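Local structure of N-(5'-phosphoribosyl)anthranilate isomerase (4AAJ) at residues K29-L34 and A61-E66; K39-T44 and S68-F73. The protein catalyses the isomerisation of N-(5-phospho-beta-D-ribosyl)anthranilate to 1-(2-carboxyphenylamino)-1-deoxy-D-ribulose 5-phosphate, the third of five steps from chorismate to L-tryptophan. All coordinates share one frame; numbering follows the deposited sequence.

How the interactions relate
Both interactions belong to the same sector of the (beta/alpha)8 barrel, but to different layers of it. Interaction 1 is partly buried and joins helix 31-38 to helix 58-67 in the outer ring; interaction 2 is the more buried and pairs the neighbouring strands 43-47 and 72-76 at their beginnings. The chemistry follows the layer: methyls of L31, L34 and I64 pack largely on backbone atoms of the facing segment, without hydrogen bonds between the two, whereas backbone hydrogen bonds flanked by apolar side chains, among them I70 and F73, join the strands. The two contacts meet in the apolar layer between helices and strands, with I64 CG2 4.0 Å from V72 CG1 and L34 CD1 4.2 Å from T44 CG2.

Interaction 1: residues K29-L34 and A61-E66; sequences KSLEEL and AREIIE. With SO4 (sulfate ion), chain D.
K29 and S30 meet I64 through their backbone: I64 CD1 lies 3.9 Å from K29 C, packing against the turn that precedes helix 31-38. The CB of K29 points away from helix 58-67, and its NZ donates to K53 O. S30 is the N-cap of helix 31-38, its OG accepting from E33 N at 3.1 Å with an N-H...O angle of 159°. In return E33 OE1 takes K29 N on its syn side, 33° out of the carboxylate plane, which ties the turn to the first helical turn. L31 has the largest share of the contact on this segment. Its CG stands anti to the carbonyl carbon (chi1 -64°), which carries CD2 to within 3.3 Å of E63 O, while CD1 meets E63 OE1 at 3.7 Å, the two side chains being roughly perpendicular; E63 OE1 is also salt-bridged to K60. An alanine in place of L31 would remove both methyls and would probably leave a gap over the E63 carbonyl and beside I64. The backbone NH groups of L31 and E32 grip a sulfate, probably from the crystallisation liquor, with E32 N 2.7 Å from O3, an anion site common at helix starts; K60 NZ of helix 58-67 is hydrogen-bonded to the same ion. At L34, CG anti to the backbone N sends CD2 to I64 O at 3.4 Å. The geometry is that of successive outer helices in a TIM barrel, packed through branched aliphatic side chains.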
loop_
_atom_site.group_PDB
_atom_site.type_symbol
_atom_site.label_atom_id
_atom_site.label_comp_id
_atom_site.label_asym_id
_atom_site.label_seq_id
_atom_site.Cartn_x
_atom_site.Cartn_y
_atom_site.Cartn_z
ATOM N N LYS A 29 -0.650 12.117 -7.544
ATOM C CA LYS A 29 0.350 13.154 -7.743
ATOM C C LYS A 29 -0.190 14.580 -7.629
ATOM O O LYS A 29 0.584 15.536 -7.669
ATOM C CB LYS A 29 1.039 12.981 -9.097
ATOM C CG LYS A 29 1.742 11.641 -9.270
ATOM C CD LYS A 29 2.483 11.561 -10.599
ATOM C CE LYS A 29 3.783 12.347 -10.542
ATOM N NZ LYS A 29 4.663 11.995 -11.690
ATOM N N SER A 30 -1.500 14.720 -7.462
ATOM C CA SER A 30 -2.113 16.050 -7.421
ATOM C C SER A 30 -3.288 16.096 -6.465
ATOM O O SER A 30 -3.924 15.072 -6.186
ATOM C CB SER A 30 -2.606 16.431 -8.820
ATOM O OG SER A 30 -3.545 15.480 -9.286
ATOM N N LEU A 31 -3.591 17.301 -5.991
ATOM C CA LEU A 31 -4.840 17.555 -5.272
ATOM C C LEU A 31 -6.076 17.163 -6.090
ATOM O O LEU A 31 -7.080 16.724 -5.531
ATOM C CB LEU A 31 -4.914 19.018 -4.805
ATOM C CG LEU A 31 -3.848 19.448 -3.785
ATOM C CD1 LEU A 31 -3.675 20.966 -3.754
ATOM C CD2 LEU A 31 -4.167 18.920 -2.398
ATOM N N GLU A 32 -5.992 17.296 -7.415
ATOM C CA GLU A 32 -7.076 16.870 -8.304
ATOM C C GLU A 32 -7.338 15.363 -8.189
ATOM O O GLU A 32 -8.483 14.927 -8.052
ATOM C CB GLU A 32 -6.768 17.269 -9.759
ATOM C CG GLU A 32 -7.927 17.095 -10.731
ATOM C CD GLU A 32 -9.043 18.122 -10.551
ATOM O OE1 GLU A 32 -8.983 18.950 -9.611
ATOM O OE2 GLU A 32 -9.996 18.097 -11.363
ATOM N N GLU A 33 -6.265 14.577 -8.216
ATOM C CA GLU A 33 -6.369 13.129 -8.053
ATOM C C GLU A 33 -6.836 12.755 -6.643
ATOM O O GLU A 33 -7.549 11.783 -6.470
ATOM C CB GLU A 33 -5.031 12.464 -8.373
ATOM C CG GLU A 33 -4.819 12.207 -9.858
ATOM C CD GLU A 33 -3.469 11.580 -10.151
ATOM O OE1 GLU A 33 -2.454 12.102 -9.656
ATOM O OE2 GLU A 33 -3.420 10.571 -10.886
ATOM N N LEU A 34 -6.440 13.550 -5.653
ATOM C CA LEU A 34 -6.922 13.359 -4.282
ATOM C C LEU A 34 -8.452 13.428 -4.232
ATOM O O LEU A 34 -9.096 12.557 -3.664
ATOM C CB LEU A 34 -6.280 14.374 -3.326
ATOM C CG LEU A 34 -6.792 14.398 -1.873
ATOM C CD1 LEU A 34 -6.499 13.076 -1.160
ATOM C CD2 LEU A 34 -6.186 15.554 -1.104
ATOM N N ALA A 61 3.505 16.504 -1.619
ATOM C CA ALA A 61 3.081 15.526 -0.600
ATOM C C ALA A 61 2.394 16.232 0.578
ATOM O O ALA A 61 1.314 15.826 1.000
ATOM C CB ALA A 61 4.273 14.698 -0.114
ATOM N N ARG A 62 3.023 17.291 1.090
ATOM C CA ARG A 62 2.478 18.114 2.177
ATOM C C ARG A 62 1.073 18.615 1.855
ATOM O O ARG A 62 0.161 18.517 2.705
ATOM C CB ARG A 62 3.402 19.304 2.401
ATOM C CG ARG A 62 3.538 19.806 3.822
ATOM C CD ARG A 62 4.976 20.267 4.076
ATOM N NE ARG A 62 5.528 21.141 3.029
ATOM C CZ ARG A 62 6.820 21.217 2.692
ATOM N NH1 ARG A 62 7.733 20.463 3.295
ATOM N NH2 ARG A 62 7.207 22.050 1.731
ATOM N N GLU A 63 0.895 19.145 0.645
ATOM C CA GLU A 63 -0.419 19.631 0.182
ATOM C C GLU A 63 -1.485 18.546 0.146
ATOM O O GLU A 63 -2.638 18.779 0.521
ATOM C CB GLU A 63 -0.313 20.212 -1.214
ATOM C CG GLU A 63 0.480 21.494 -1.283
ATOM C CD GLU A 63 0.687 21.980 -2.703
ATOM O OE1 GLU A 63 0.012 21.483 -3.634
ATOM O OE2 GLU A 63 1.527 22.881 -2.879
ATOM N N ILE A 64 -1.109 17.365 -0.329
ATOM C CA ILE A 64 -2.072 16.267 -0.451
ATOM C C ILE A 64 -2.462 15.795 0.948
ATOM O O ILE A 64 -3.664 15.610 1.223
ATOM C CB ILE A 64 -1.528 15.125 -1.333
ATOM C CG1 ILE A 64 -1.638 15.520 -2.814
ATOM C CG2 ILE A 64 -2.313 13.837 -1.132
ATOM C CD1 ILE A 64 -0.653 14.806 -3.720
ATOM N N ILE A 65 -1.465 15.629 1.814
ATOM C CA ILE A 65 -1.679 15.182 3.205
ATOM C C ILE A 65 -2.566 16.162 3.988
ATOM O O ILE A 65 -3.525 15.750 4.653
ATOM C CB ILE A 65 -0.338 14.941 3.933
ATOM C CG1 ILE A 65 0.379 13.733 3.288
ATOM C CG2 ILE A 65 -0.540 14.766 5.438
ATOM C CD1 ILE A 65 1.818 13.542 3.734
ATOM N N GLU A 66 -2.248 17.452 3.909
ATOM C CA GLU A 66 -2.981 18.444 4.694
ATOM C C GLU A 66 -4.433 18.635 4.247
ATOM O O GLU A 66 -5.253 19.141 5.032
ATOM C CB GLU A 66 -2.242 19.786 4.702
ATOM C CG GLU A 66 -2.383 20.555 3.397
ATOM C CD GLU A 66 -1.511 21.790 3.322
ATOM O OE1 GLU A 66 -0.951 22.204 4.363
ATOM O OE2 GLU A 66 -1.403 22.346 2.198
HETATM S S SO4 D . -3.233 20.134 -8.362
HETATM O O1 SO4 D . -2.394 19.817 -7.181
HETATM O O2 SO4 D . -3.822 21.475 -8.165
HETATM O O3 SO4 D . -4.334 19.170 -8.544
HETATM O O4 SO4 D . -2.368 20.119 -9.566
#

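Interaction 2: residues K39-T44 and S68-F73; sequences KHADAT and SAIPVF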
loop_
_atom_site.group_PDB
_atom_site.type_symbol
_atom_site.label_atom_id
_atom_site.label_comp_id
_atom_site.label_asym_id
_atom_site.label_seq_id
_atom_site.Cartn_x
_atom_site.Cartn_y
_atom_site.Cartn_z
ATOM N N LYS A 39 -13.475 10.347 -2.998
ATOM C CA LYS A 39 -14.904 10.072 -3.182
ATOM C C LYS A 39 -15.304 8.655 -2.773
ATOM O O LYS A 39 -16.377 8.461 -2.196
ATOM C CB LYS A 39 -15.342 10.350 -4.624
ATOM C CG LYS A 39 -15.439 11.829 -4.963
ATOM C CD LYS A 39 -16.397 12.077 -6.120
ATOM C CE LYS A 39 -16.534 13.564 -6.423
ATOM N NZ LYS A 39 -15.288 14.160 -6.988
ATOM N N HIS A 40 -14.442 7.675 -3.063
ATOM C CA HIS A 40 -14.789 6.261 -2.873
ATOM C C HIS A 40 -13.787 5.416 -2.110
ATOM O O HIS A 40 -14.166 4.422 -1.496
ATOM C CB HIS A 40 -15.106 5.602 -4.220
ATOM C CG HIS A 40 -16.282 6.223 -4.947
ATOM N ND1 HIS A 40 -17.527 6.249 -4.429
ATOM C CD2 HIS A 40 -16.365 6.838 -6.198
ATOM C CE1 HIS A 40 -18.362 6.858 -5.296
ATOM N NE2 HIS A 40 -17.649 7.216 -6.377
ATOM N N ALA A 41 -12.511 5.797 -2.129
ATOM C CA ALA A 41 -11.454 4.990 -1.485
ATOM C C ALA A 41 -11.340 5.160 0.030
ATOM O O ALA A 41 -11.719 6.191 0.590
ATOM C CB ALA A 41 -10.112 5.264 -2.141
ATOM N N ASP A 42 -10.792 4.142 0.691
ATOM C CA ASP A 42 -10.554 4.188 2.130
ATOM C C ASP A 42 -9.221 4.865 2.470
ATOM O O ASP A 42 -9.038 5.412 3.556
ATOM C CB ASP A 42 -10.585 2.773 2.713
ATOM C CG ASP A 42 -11.934 2.082 2.513
ATOM O OD1 ASP A 42 -12.948 2.619 3.005
ATOM O OD2 ASP A 42 -11.975 1.023 1.851
ATOM N N ALA A 43 -8.279 4.796 1.540
ATOM C CA ALA A 43 -6.964 5.395 1.753
ATOM C C ALA A 43 -6.309 5.687 0.415
ATOM O O ALA A 43 -6.721 5.166 -0.622
ATOM C CB ALA A 43 -6.075 4.486 2.607
ATOM N N THR A 44 -5.270 6.516 0.450
ATOM C CA THR A 44 -4.488 6.790 -0.754
ATOM C C THR A 44 -3.009 6.828 -0.348
ATOM O O THR A 44 -2.663 6.559 0.811
ATOM C CB THR A 44 -4.963 8.093 -1.467
ATOM O OG1 THR A 44 -4.335 8.212 -2.751
ATOM C CG2 THR A 44 -4.666 9.341 -0.639
ATOM N N SER A 68 -6.426 16.114 2.783
ATOM C CA SER A 68 -7.128 14.863 2.581
ATOM C C SER A 68 -8.097 14.493 3.712
ATOM O O SER A 68 -7.785 14.639 4.888
ATOM C CB SER A 68 -6.124 13.729 2.379
ATOM O OG SER A 68 -6.796 12.519 2.095
ATOM N N ALA A 69 -9.252 13.977 3.322
ATOM C CA ALA A 69 -10.241 13.476 4.278
ATOM C C ALA A 69 -10.016 11.990 4.587
ATOM O O ALA A 69 -10.691 11.420 5.448
ATOM C CB ALA A 69 -11.647 13.711 3.741
ATOM N N ILE A 70 -9.068 11.363 3.888
ATOM C CA ILE A 70 -8.757 9.935 4.101
ATOM C C ILE A 70 -7.261 9.766 4.416
ATOM O O ILE A 70 -6.464 10.639 4.101
ATOM C CB ILE A 70 -9.182 9.051 2.888
ATOM C CG1 ILE A 70 -8.423 9.437 1.599
ATOM C CG2 ILE A 70 -10.708 9.068 2.706
ATOM C CD1 ILE A 70 -8.709 8.524 0.405
ATOM N N PRO A 71 -6.871 8.663 5.079
ATOM C CA PRO A 71 -5.445 8.446 5.332
ATOM C C PRO A 71 -4.629 8.513 4.043
ATOM O O PRO A 71 -4.993 7.899 3.036
ATOM C CB PRO A 71 -5.416 7.028 5.904
ATOM C CG PRO A 71 -6.725 6.938 6.638
ATOM C CD PRO A 71 -7.710 7.645 5.754
ATOM N N VAL A 72 -3.541 9.273 4.099
ATOM C CA VAL A 72 -2.592 9.335 2.992
ATOM C C VAL A 72 -1.281 8.699 3.448
ATOM O O VAL A 72 -0.611 9.183 4.364
ATOM C CB VAL A 72 -2.349 10.796 2.552
ATOM C CG1 VAL A 72 -1.303 10.868 1.427
ATOM C CG2 VAL A 72 -3.648 11.416 2.080
ATOM N N PHE A 73 -0.926 7.590 2.813
ATOM C CA PHE A 73 0.322 6.920 3.130
ATOM C C PHE A 73 1.485 7.627 2.424
ATOM O O PHE A 73 1.413 7.878 1.234
ATOM C CB PHE A 73 0.240 5.452 2.713
ATOM C CG PHE A 73 -0.523 4.599 3.705
ATOM C CD1 PHE A 73 -1.919 4.562 3.685
ATOM C CD2 PHE A 73 0.161 3.873 4.673
ATOM C CE1 PHE A 73 -2.624 3.800 4.632
ATOM C CE2 PHE A 73 -0.528 3.101 5.612
ATOM C CZ PHE A 73 -1.924 3.074 5.589
#
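I70 forms the apolar centre, meeting the backbone of A41, D42 and A43. Its CG1 stands between the backbone N and the carbonyl carbon (chi1 62°), and the extended chain brings CD1 to 3.7 Å from A43 C, while CG2 meets A41 O. Next along the chain, P71 sets its CD 3.4 Å from D42 O. T44 and V72 form the bridged pair; their side chains run alongside each other in the same direction, T44 CG2 to V72 CG2 at 3.6 Å, on the face where V37 of helix 31-38 also touches T44. The methyl of A43 approaches F73 at the ring edge, A43 CB to F73 CE1 4.1 Å, and T44 O lies at the same ring's edge, in its plane. F73 in turn meets the ring of Y95 on the following strand.

Outward from this packing, T44 uses both of its backbone polar atoms. T44 N donates to P71 O at 2.9 Å, nearly along the C=O axis (168°), and T44 O receives F73 N at 2.8 Å with an almost straight N-H...O angle of 178°. One residue thus bonds to the two neighbours of V72, the pattern expected of a parallel bridge. At the polar edge, S68 OG donates to I70 O at 2.8 Å. D42 OD2 makes a salt bridge with K224 of helix 213-225 and accepts from V23 N, while T44 OG1 bonds to I25 O. Strand 43-47, helix 58-67 and strand 72-76 form a beta-alpha-beta crossover, the repeating unit of the TIM barrel, joined here where its two parallel strands begin.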